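Local coordinates for lumazine protein (Photobacterium kishitanii, PDB 3A35) that binds a ribityl-lumazine or flavin chromophore and acts as an antenna that shifts the bioluminescence of bacterial luciferase to shorter wavelength, at residues R117-I122 against I154-Y159. Residues are numbered along the deposited sequence; the frame is centred on the assembly and turned at random.
Sequences RLKVYI and IIFINY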
loop_
_atom_site.group_PDB
_atom_site.type_symbol
_atom_site.label_atom_id
_atom_site.label_comp_id
_atom_site.label_asym_id
_atom_site.label_seq_id
_atom_site.Cartn_x
_atom_site.Cartn_y
_atom_site.Cartn_z
ATOM N N ARG A 117 -4.133 10.302 -17.188
ATOM C CA ARG A 117 -3.027 9.972 -16.226
ATOM C C ARG A 117 -3.454 10.522 -14.832
ATOM O O ARG A 117 -4.164 11.533 -14.708
ATOM C CB ARG A 117 -1.716 10.630 -16.647
ATOM C CG ARG A 117 -1.327 10.525 -18.159
ATOM C CD ARG A 117 -1.233 9.071 -18.561
ATOM N NE ARG A 117 -0.232 8.305 -17.736
ATOM C CZ ARG A 117 0.085 7.027 -17.921
ATOM N NH1 ARG A 117 -0.493 6.331 -18.900
ATOM N NH2 ARG A 117 1.021 6.409 -17.174
ATOM N N LEU A 118 -3.024 9.812 -13.768
ATOM C CA LEU A 118 -3.095 10.259 -12.368
ATOM C C LEU A 118 -1.604 10.570 -12.028
ATOM O O LEU A 118 -0.778 9.651 -11.900
ATOM C CB LEU A 118 -3.708 9.136 -11.515
ATOM C CG LEU A 118 -3.804 9.520 -10.035
ATOM C CD1 LEU A 118 -4.683 10.712 -9.713
ATOM C CD2 LEU A 118 -4.251 8.394 -9.110
ATOM N N LYS A 119 -1.257 11.860 -11.954
ATOM C CA LYS A 119 0.073 12.315 -11.686
ATOM C C LYS A 119 0.163 12.551 -10.192
ATOM O O LYS A 119 -0.473 13.429 -9.660
ATOM C CB LYS A 119 0.293 13.631 -12.410
ATOM C CG LYS A 119 0.250 13.433 -13.872
ATOM C CD LYS A 119 0.804 14.633 -14.679
ATOM C CE LYS A 119 0.713 14.252 -16.153
ATOM N NZ LYS A 119 1.127 15.492 -16.888
ATOM N N VAL A 120 1.024 11.814 -9.500
ATOM C CA VAL A 120 1.138 11.866 -8.038
ATOM C C VAL A 120 2.538 12.287 -7.739
ATOM O O VAL A 120 3.506 11.654 -8.203
ATOM C CB VAL A 120 0.803 10.439 -7.458
ATOM C CG1 VAL A 120 1.007 10.524 -5.903
ATOM C CG2 VAL A 120 -0.651 10.035 -7.861
ATOM N N TYR A 121 2.684 13.264 -6.863
ATOM C CA TYR A 121 3.942 13.847 -6.379
ATOM C C TYR A 121 4.071 13.631 -4.896
ATOM O O TYR A 121 3.197 14.061 -4.141
ATOM C CB TYR A 121 3.976 15.391 -6.670
ATOM C CG TYR A 121 3.817 15.673 -8.163
ATOM C CD1 TYR A 121 4.930 15.805 -8.973
ATOM C CD2 TYR A 121 2.569 15.755 -8.744
ATOM C CE1 TYR A 121 4.807 16.046 -10.369
ATOM C CE2 TYR A 121 2.401 15.928 -10.149
ATOM C CZ TYR A 121 3.524 16.104 -10.933
ATOM O OH TYR A 121 3.313 16.288 -12.339
ATOM N N ILE A 122 5.127 12.947 -4.512
ATOM C CA ILE A 122 5.224 12.462 -3.159
ATOM C C ILE A 122 6.483 13.047 -2.548
ATOM O O ILE A 122 7.542 12.861 -3.105
ATOM C CB ILE A 122 5.291 10.896 -3.129
ATOM C CG1 ILE A 122 4.016 10.268 -3.804
ATOM C CG2 ILE A 122 5.518 10.450 -1.653
ATOM C CD1 ILE A 122 3.857 8.801 -3.700
ATOM N N ILE A 154 11.044 15.357 -4.030
ATOM C CA ILE A 154 9.744 14.994 -4.518
ATOM C C ILE A 154 9.835 14.043 -5.648
ATOM O O ILE A 154 10.590 14.247 -6.612
ATOM C CB ILE A 154 8.849 16.209 -4.673
ATOM C CG1 ILE A 154 8.273 16.413 -5.985
ATOM C CG2 ILE A 154 8.956 17.257 -3.523
ATOM C CD1 ILE A 154 7.025 15.843 -5.839
ATOM N N ILE A 155 9.175 12.909 -5.478
ATOM C CA ILE A 155 9.139 11.906 -6.560
ATOM C C ILE A 155 7.831 12.017 -7.335
ATOM O O ILE A 155 6.754 12.153 -6.722
ATOM C CB ILE A 155 9.393 10.455 -6.027
ATOM C CG1 ILE A 155 8.342 9.972 -5.077
ATOM C CG2 ILE A 155 10.761 10.354 -5.429
ATOM C CD1 ILE A 155 8.297 8.477 -5.033
ATOM N N PHE A 156 7.856 12.017 -8.657
ATOM C CA PHE A 156 6.740 12.117 -9.511
ATOM C C PHE A 156 6.482 10.777 -10.133
ATOM O O PHE A 156 7.332 10.182 -10.817
ATOM C CB PHE A 156 6.981 13.233 -10.534
ATOM C CG PHE A 156 6.130 13.209 -11.699
ATOM C CD1 PHE A 156 4.767 12.872 -11.642
ATOM C CD2 PHE A 156 6.640 13.650 -12.934
ATOM C CE1 PHE A 156 3.918 12.883 -12.759
ATOM C CE2 PHE A 156 5.850 13.644 -14.061
ATOM C CZ PHE A 156 4.463 13.298 -14.010
ATOM N N ILE A 157 5.313 10.206 -9.889
ATOM C CA ILE A 157 4.869 8.988 -10.476
ATOM C C ILE A 157 3.659 9.233 -11.331
ATOM O O ILE A 157 2.711 9.872 -10.940
ATOM C CB ILE A 157 4.498 7.917 -9.412
ATOM C CG1 ILE A 157 5.720 7.713 -8.528
ATOM C CG2 ILE A 157 4.238 6.532 -10.155
ATOM C CD1 ILE A 157 5.401 7.360 -7.163
ATOM N N ASN A 158 3.717 8.754 -12.592
ATOM C CA ASN A 158 2.673 9.097 -13.529
ATOM C C ASN A 158 1.936 7.785 -13.835
ATOM O O ASN A 158 2.420 6.904 -14.600
ATOM C CB ASN A 158 3.366 9.687 -14.787
ATOM C CG ASN A 158 2.399 10.040 -15.828
ATOM O OD1 ASN A 158 1.266 9.686 -15.803
ATOM N ND2 ASN A 158 2.898 10.806 -16.827
ATOM N N TYR A 159 0.820 7.625 -13.130
ATOM C CA TYR A 159 0.028 6.409 -13.210
ATOM C C TYR A 159 -1.025 6.471 -14.322
ATOM O O TYR A 159 -1.564 7.554 -14.533
ATOM C CB TYR A 159 -0.734 6.187 -11.898
ATOM C CG TYR A 159 0.135 5.937 -10.669
ATOM C CD1 TYR A 159 0.750 4.653 -10.478
ATOM C CD2 TYR A 159 0.307 6.936 -9.758
ATOM C CE1 TYR A 159 1.511 4.421 -9.336
ATOM C CE2 TYR A 159 1.044 6.735 -8.559
ATOM C CZ TYR A 159 1.649 5.485 -8.412
ATOM O OH TYR A 159 2.420 5.411 -7.234
#
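The rings of Tyr-121 and Phe-156 form an offset stack, centroids 4.5 Å apart and planes at 13°, pointing the same way from a non-hydrogen-bonded pair. Tyr-121 CE1 lies over the CG-CD1 rim of the Phe-156 ring, 3.4 Å from CG, and the phenol oxygen covers the same face closer to the centre, though still offset toward the rim. Val-120 O lies in plane at the Phe-156 edge, and Lys-119 CB approaches that ring obliquely, 3.7 Å from CE1. The extended Lys-119 chain carries NZ on to a salt bridge with Glu-114. The Arg-117 guanidinium has Tyr-159 C over one face and two acceptors of Asn-158 at its edge: NE gives a nearly straight 2.8 Å bond to OD1, and NH2 reaches the backbone O at 3.0 Å. Bends at chi2 and chi3 curl the arginine chain round for this side-on grip. Its plane is turned 74° from the amide, and NE sits above the plane of the OD1 carbonyl. On the other face of the sheet, Val-120 CG2 meets the Tyr-159 ring at its edge, 3.8 Å from CD2, Ile-157 CG2 lies over one face near the rim, and His-145 packs edge-to-face. Further along, Ile-122 CB touches Ile-155 CG1 at 3.7 Å; this apolar side continues onto Ile-138 and Ile-140 of strand 137-140. Six backbone bonds link the pairs Leu-118/Tyr-159, Val-120/Ile-157 and Ile-122/Ile-155, and CA-H...O contacts such as Tyr-121 CA to Ile-155 O fall between them. Regular antiparallel pairing thus joins strand 117-123 to strand 154-160, which has the short strand 149-151 on its other side, in the second lumazine-binding repeat, consistent with the beta-barrel of riboflavin synthase, its homologue, with apolar residues facing the interior and the aromatic stack on the outer face.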